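Local structure of hemin degrading factor (Pseudomonas aeruginosa, 4MF9) at residues G108-P113 against L117-G122; G123-F128 against A180-H185. The protein binds heme, takes part in heme trafficking and has been identified as a heme-degrading enzyme. All coordinates share one frame; numbering follows the deposited sequence.

Contact 1: residues G108-P113 against L117-G122. With HEM (protoporphyrin IX containing Fe), chain C.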
loop_
_atom_site.group_PDB
_atom_site.type_symbol
_atom_site.label_atom_id
_atom_site.label_comp_id
_atom_site.label_asym_id
_atom_site.label_seq_id
_atom_site.Cartn_x
_atom_site.Cartn_y
_atom_site.Cartn_z
ATOM N N GLY A 108 -1.556 10.465 9.241
ATOM C CA GLY A 108 -0.569 9.791 10.058
ATOM C C GLY A 108 0.719 9.576 9.293
ATOM O O GLY A 108 0.710 9.366 8.073
ATOM N N LEU A 109 1.828 9.591 9.967
ATOM C CA LEU A 109 3.076 9.221 9.394
ATOM C C LEU A 109 3.837 8.232 10.258
ATOM O O LEU A 109 3.841 8.349 11.413
ATOM C CB LEU A 109 3.955 10.434 9.267
ATOM C CG LEU A 109 3.907 10.888 7.861
ATOM C CD1 LEU A 109 2.830 11.911 7.855
ATOM C CD2 LEU A 109 5.268 11.461 7.601
ATOM N N VAL A 110 4.524 7.301 9.659
ATOM C CA VAL A 110 5.527 6.501 10.336
ATOM C C VAL A 110 6.822 6.646 9.550
ATOM O O VAL A 110 6.887 6.296 8.372
ATOM C CB VAL A 110 5.110 5.033 10.455
ATOM C CG1 VAL A 110 6.070 4.292 11.379
ATOM C CG2 VAL A 110 3.683 4.935 10.985
ATOM N N VAL A 111 7.841 7.192 10.199
ATOM C CA VAL A 111 9.070 7.562 9.510
ATOM C C VAL A 111 10.235 6.860 10.179
ATOM O O VAL A 111 10.444 7.015 11.383
ATOM C CB VAL A 111 9.278 9.103 9.521
ATOM C CG1 VAL A 111 10.595 9.474 8.875
ATOM C CG2 VAL A 111 8.140 9.805 8.792
ATOM N N SER A 112 10.978 6.078 9.394
ATOM C CA SER A 112 12.072 5.262 9.899
ATOM C C SER A 112 12.743 4.589 8.702
ATOM O O SER A 112 12.195 4.589 7.598
ATOM C CB SER A 112 11.534 4.195 10.859
ATOM O OG SER A 112 11.178 3.025 10.144
ATOM N N PRO A 113 13.935 4.008 8.907
ATOM C CA PRO A 113 14.590 3.348 7.774
ATOM C C PRO A 113 13.921 2.026 7.397
ATOM O O PRO A 113 14.282 1.431 6.379
ATOM C CB PRO A 113 16.010 3.085 8.296
ATOM C CG PRO A 113 16.167 3.972 9.499
ATOM C CD PRO A 113 14.808 4.067 10.090
ATOM N N LEU A 117 5.575 4.875 6.337
ATOM C CA LEU A 117 4.176 4.813 5.948
ATOM C C LEU A 117 3.590 6.210 5.830
ATOM O O LEU A 117 3.940 7.110 6.600
ATOM C CB LEU A 117 3.371 4.027 7.008
ATOM C CG LEU A 117 3.622 2.529 7.183
ATOM C CD1 LEU A 117 3.001 2.001 8.491
ATOM C CD2 LEU A 117 3.034 1.767 6.022
ATOM N N ARG A 118 2.683 6.388 4.879
ATOM C CA ARG A 118 1.877 7.602 4.833
ATOM C C ARG A 118 0.439 7.156 4.974
ATOM O O ARG A 118 -0.070 6.398 4.133
ATOM C CB ARG A 118 2.057 8.347 3.508
ATOM C CG ARG A 118 3.505 8.592 3.110
ATOM C CD ARG A 118 4.271 9.416 4.144
ATOM N NE ARG A 118 5.682 9.568 3.774
ATOM C CZ ARG A 118 6.690 8.916 4.356
ATOM N NH1 ARG A 118 6.460 8.070 5.361
ATOM N NH2 ARG A 118 7.940 9.115 3.940
ATOM N N LEU A 119 -0.216 7.624 6.032
ATOM C CA LEU A 119 -1.545 7.133 6.394
ATOM C C LEU A 119 -2.593 8.212 6.182
ATOM O O LEU A 119 -2.480 9.317 6.724
ATOM C CB LEU A 119 -1.554 6.661 7.859
ATOM C CG LEU A 119 -0.359 5.785 8.262
ATOM C CD1 LEU A 119 -0.326 5.514 9.774
ATOM C CD2 LEU A 119 -0.352 4.473 7.481
ATOM N N PHE A 120 -3.600 7.899 5.375
ATOM C CA PHE A 120 -4.693 8.835 5.104
ATOM C C PHE A 120 -5.940 8.356 5.833
ATOM O O PHE A 120 -6.752 7.594 5.293
ATOM C CB PHE A 120 -4.911 8.959 3.598
ATOM C CG PHE A 120 -3.656 9.270 2.860
ATOM C CD1 PHE A 120 -3.160 10.564 2.829
ATOM C CD2 PHE A 120 -2.944 8.262 2.229
ATOM C CE1 PHE A 120 -1.990 10.848 2.168
ATOM C CE2 PHE A 120 -1.776 8.538 1.572
ATOM C CZ PHE A 120 -1.297 9.825 1.535
ATOM N N LEU A 121 -6.059 8.827 7.070
ATOM C CA LEU A 121 -6.914 8.227 8.095
ATOM C C LEU A 121 -8.402 8.457 7.904
ATOM O O LEU A 121 -9.228 7.813 8.558
ATOM C CB LEU A 121 -6.503 8.758 9.466
ATOM C CG LEU A 121 -5.048 8.498 9.834
ATOM C CD1 LEU A 121 -4.744 9.081 11.202
ATOM C CD2 LEU A 121 -4.751 6.995 9.808
ATOM N N GLY A 122 -8.747 9.358 7.013
ATOM C CA GLY A 122 -10.104 9.733 6.799
ATOM C C GLY A 122 -11.022 8.657 6.358
ATOM O O GLY A 122 -12.143 8.656 6.711
HETATM C CHA HEM C . 7.719 10.727 -2.477
HETATM C CHB HEM C . 10.409 11.358 1.369
HETATM C CHC HEM C . 6.531 12.895 3.761
HETATM C CHD HEM C . 3.795 11.122 0.256
HETATM C C1A HEM C . 8.801 10.850 -1.653
HETATM C C2A HEM C . 10.161 10.690 -2.041
HETATM C C3A HEM C . 10.896 10.889 -0.973
HETATM C C4A HEM C . 10.010 11.119 0.080
HETATM C CMA HEM C . 12.395 10.802 -0.918
HETATM C CAA HEM C . 10.713 10.400 -3.391
HETATM C CBA HEM C . 11.862 11.312 -3.892
HETATM C CGA HEM C . 11.266 12.632 -4.220
HETATM O O1A HEM C . 11.797 13.679 -3.860
HETATM O O2A HEM C . 10.240 12.630 -4.845
HETATM C C1B HEM C . 9.524 11.854 2.317
HETATM C C2B HEM C . 10.018 12.238 3.572
HETATM C C3B HEM C . 8.974 12.688 4.281
HETATM C C4B HEM C . 7.794 12.551 3.396
HETATM C CMB HEM C . 11.453 12.193 4.005
HETATM C CAB HEM C . 9.114 13.210 5.673
HETATM C CBB HEM C . 8.201 13.165 6.594
HETATM C C1C HEM C . 5.442 12.576 3.040
HETATM C C2C HEM C . 4.143 12.887 3.385
HETATM C C3C HEM C . 3.346 12.393 2.397
HETATM C C4C HEM C . 4.167 11.757 1.424
HETATM C CMC HEM C . 3.706 13.645 4.601
HETATM C CAC HEM C . 1.907 12.489 2.364
HETATM C CBC HEM C . 1.293 11.780 1.464
HETATM C C1D HEM C . 4.653 10.879 -0.825
HETATM C C2D HEM C . 4.209 10.437 -2.182
HETATM C C3D HEM C . 5.314 10.352 -2.919
HETATM C C4D HEM C . 6.417 10.723 -2.026
HETATM C CMD HEM C . 2.819 10.139 -2.699
HETATM C CAD HEM C . 5.387 9.936 -4.365
HETATM C CBD HEM C . 5.582 11.182 -5.227
HETATM C CGD HEM C . 5.346 11.108 -6.705
HETATM O O1D HEM C . 6.242 11.543 -7.397
HETATM O O2D HEM C . 4.323 10.686 -7.222
HETATM N NA HEM C . 8.726 11.106 -0.336
HETATM N NB HEM C . 8.200 12.054 2.230
HETATM N NC HEM C . 5.415 11.920 1.879
HETATM N ND HEM C . 5.969 11.020 -0.803
HETATM FE FE HEM C . 7.002 11.555 0.621
#
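Leu109 and Arg118 face each other as a non-hydrogen-bonded pair of two antiparallel strands, and their side chains cross on the face of the sheet that meets the heme. The pairs on either side, Gly108 with Leu119 and Val110 with Leu117, are hydrogen-bonded in both directions; Gly108 N donates to Leu119 O over 2.9 Å and Leu117 N to Val110 O over 2.8 Å. Arg118 can be followed outward over the porphyrin. Its CB comes near the vinyl carbon CBC of the heme, and CG sits 3.6 Å from HEM C4C. A bend at chi2 (-60°) turns CD toward strand 108-110, against Leu109 CG and still over the same pyrrole ring. NE lies 3.0 Å from HEM NC, CZ is over the link to the neighbouring pyrrole, near HEM C4B and CHC, and NH2 reaches that pyrrole at HEM NB. The other terminal nitrogen turns back to the protein: Arg118 NH1 donates to Leu117 O at 3.0 Å from above the carbonyl plane, while Val110 N approaches that oxygen from the opposite face. A salt bridge from NH1 to Asp116 further fixes the guanidinium, one face of which is covered by Leu109 CD2. That methyl also touches the heme vinyl carbon CBB at 3.5 Å, and the ring of Phe120 receives the other vinyl group at its edge. On the reverse side of the hairpin Val110 CG2 packs against Leu117 CD1 at 3.9 Å, in an apolar layer with Leu119 that is covered partly by Tyr96. This is a beta hairpin of the HemS/ChuX fold, lining one wall of the heme pocket with an arginine laid over the porphyrin, its side chain about 6 Å from that of the axial ligand His215.

Contact 2: residues G123-F128 against A180-H185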
loop_
_atom_site.group_PDB
_atom_site.type_symbol
_atom_site.label_atom_id
_atom_site.label_comp_id
_atom_site.label_asym_id
_atom_site.label_seq_id
_atom_site.Cartn_x
_atom_site.Cartn_y
_atom_site.Cartn_z
ATOM N N GLY A 123 -10.537 7.764 5.520
ATOM C CA GLY A 123 -11.331 6.631 5.069
ATOM C C GLY A 123 -11.190 5.388 5.948
ATOM O O GLY A 123 -11.820 4.354 5.700
ATOM N N TRP A 124 -10.354 5.469 6.976
ATOM C CA TRP A 124 -10.180 4.325 7.870
ATOM C C TRP A 124 -11.444 4.149 8.706
ATOM O O TRP A 124 -11.875 5.079 9.379
ATOM C CB TRP A 124 -8.986 4.543 8.792
ATOM C CG TRP A 124 -7.657 4.490 8.103
ATOM C CD1 TRP A 124 -7.376 4.866 6.816
ATOM C CD2 TRP A 124 -6.423 4.016 8.664
ATOM N NE1 TRP A 124 -6.036 4.668 6.550
ATOM C CE2 TRP A 124 -5.432 4.143 7.664
ATOM C CE3 TRP A 124 -6.058 3.512 9.918
ATOM C CZ2 TRP A 124 -4.106 3.783 7.880
ATOM C CZ3 TRP A 124 -4.735 3.147 10.129
ATOM C CH2 TRP A 124 -3.774 3.288 9.112
ATOM N N ASN A 125 -12.047 2.967 8.663
ATOM C CA ASN A 125 -13.362 2.801 9.271
ATOM C C ASN A 125 -13.401 1.909 10.508
ATOM O O ASN A 125 -13.899 2.308 11.567
ATOM C CB ASN A 125 -14.358 2.276 8.245
ATOM C CG ASN A 125 -15.757 2.170 8.811
ATOM O OD1 ASN A 125 -16.276 3.128 9.379
ATOM N ND2 ASN A 125 -16.364 1.003 8.681
ATOM N N ALA A 126 -12.897 0.692 10.365
ATOM C CA ALA A 126 -12.948 -0.260 11.460
ATOM C C ALA A 126 -11.589 -0.919 11.632
ATOM O O ALA A 126 -10.823 -1.062 10.662
ATOM C CB ALA A 126 -14.016 -1.295 11.207
ATOM N N VAL A 127 -11.298 -1.313 12.868
ATOM C CA VAL A 127 -10.014 -1.921 13.206
ATOM C C VAL A 127 -10.227 -3.063 14.202
ATOM O O VAL A 127 -10.969 -2.915 15.186
ATOM C CB VAL A 127 -9.042 -0.867 13.772
ATOM C CG1 VAL A 127 -9.736 -0.000 14.818
ATOM C CG2 VAL A 127 -7.813 -1.529 14.352
ATOM N N PHE A 128 -9.599 -4.206 13.932
ATOM C CA PHE A 128 -9.752 -5.393 14.772
ATOM C C PHE A 128 -8.404 -5.936 15.216
ATOM O O PHE A 128 -7.409 -5.838 14.494
ATOM C CB PHE A 128 -10.506 -6.493 14.011
ATOM C CG PHE A 128 -11.882 -6.080 13.565
ATOM C CD1 PHE A 128 -12.062 -5.395 12.366
ATOM C CD2 PHE A 128 -12.995 -6.374 14.343
ATOM C CE1 PHE A 128 -13.330 -5.006 11.960
ATOM C CE2 PHE A 128 -14.264 -5.996 13.941
ATOM C CZ PHE A 128 -14.432 -5.308 12.745
ATOM N N ALA A 180 -20.533 -7.725 15.682
ATOM C CA ALA A 180 -19.954 -8.509 14.625
ATOM C C ALA A 180 -20.535 -8.174 13.246
ATOM O O ALA A 180 -20.430 -8.957 12.365
ATOM C CB ALA A 180 -20.071 -9.962 14.945
ATOM N N VAL A 181 -21.100 -6.996 13.124
ATOM C CA VAL A 181 -21.799 -6.676 11.917
ATOM C C VAL A 181 -21.027 -5.790 10.927
ATOM O O VAL A 181 -20.824 -6.178 9.775
ATOM C CB VAL A 181 -23.202 -6.177 12.282
ATOM C CG1 VAL A 181 -23.833 -5.376 11.170
ATOM C CG2 VAL A 181 -24.052 -7.396 12.589
ATOM N N LEU A 182 -20.584 -4.648 11.398
ATOM C CA LEU A 182 -19.763 -3.700 10.621
ATOM C C LEU A 182 -20.561 -2.765 9.697
ATOM O O LEU A 182 -21.142 -3.200 8.702
ATOM C CB LEU A 182 -18.634 -4.401 9.847
ATOM C CG LEU A 182 -17.643 -3.412 9.253
ATOM C CD1 LEU A 182 -17.192 -2.496 10.360
ATOM C CD2 LEU A 182 -16.460 -4.096 8.602
ATOM N N ALA A 183 -20.521 -1.485 10.000
ATOM C CA ALA A 183 -21.233 -0.507 9.221
ATOM C C ALA A 183 -20.467 -0.142 7.957
ATOM O O ALA A 183 -19.315 0.196 8.032
ATOM C CB ALA A 183 -21.414 0.726 10.063
ATOM N N LEU A 184 -21.130 -0.146 6.822
ATOM C CA LEU A 184 -20.464 0.202 5.568
ATOM C C LEU A 184 -21.221 1.281 4.799
ATOM O O LEU A 184 -22.433 1.175 4.596
ATOM C CB LEU A 184 -20.297 -1.034 4.681
ATOM C CG LEU A 184 -19.608 -2.263 5.277
ATOM C CD1 LEU A 184 -19.531 -3.362 4.243
ATOM C CD2 LEU A 184 -18.229 -1.933 5.792
ATOM N N HIS A 185 -20.463 2.169 4.172
ATOM C CA HIS A 185 -20.953 3.268 3.409
ATOM C C HIS A 185 -20.901 2.987 1.946
ATOM O O HIS A 185 -20.136 2.217 1.459
ATOM C CB HIS A 185 -20.191 4.511 3.750
ATOM C CG HIS A 185 -20.531 5.059 5.091
ATOM N ND1 HIS A 185 -21.538 4.536 5.874
ATOM C CD2 HIS A 185 -19.998 6.084 5.798
ATOM C CE1 HIS A 185 -21.596 5.204 7.012
ATOM N NE2 HIS A 185 -20.679 6.153 6.987
HETATM O O HOH W 1 -18.094 0.535 10.701
#
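A small, partly buried packing contact joins the start of strand 124-133 to the irregular segment 180-185, which runs past it in the long loop between helices 166-173 and 201-210. Its apolar half is one tight meeting: Leu182 CD1 presses on Ala126 CB at 3.5 Å. With CG anti to the backbone N (chi1 -170°), Leu182 extends toward the strand, where Arg61 and Ala52 also touch it. The polar half belongs to Asn125, whose side chain runs antiparallel to that of Leu182 alongside it. Asn125 and Ala126 together face Phe145 of strand 138-146, a classic beta bulge, and both of their side chains point toward the loop. Asn125 ND2 makes a weak hydrogen bond to Ala183 O, 3.1 Å long and bent to 131° at the hydrogen. A water bridges the same two atoms: it accepts from Asn125 ND2 at 2.7 Å and donates to Ala183 O at 3.0 Å. Further along the loop, the backbone of His185 is hydrogen-bonded to that of Gln147, just past the end of strand 138-146.

From the N terminus, the chain first closes contact 1, a beta hairpin whose strands are joined by residues 111-116. It then passes through the short turn at residues 121-123 straight into contact 2, whose partner segment arrives only after 51 intervening residues, including strands 138-146 and 151-157 and helix 166-173. The contacts are therefore in series and neither nest nor cross. Strand 117-120 belongs to the sheet that also holds 271-277, whereas strand 124-133 lies in the other large sheet, so the chain changes sheets between them. Although the centres are 20 Å apart, Leu119 CD2 packs on Trp124 CZ2 at 3.8 Å, joining the two contacts directly.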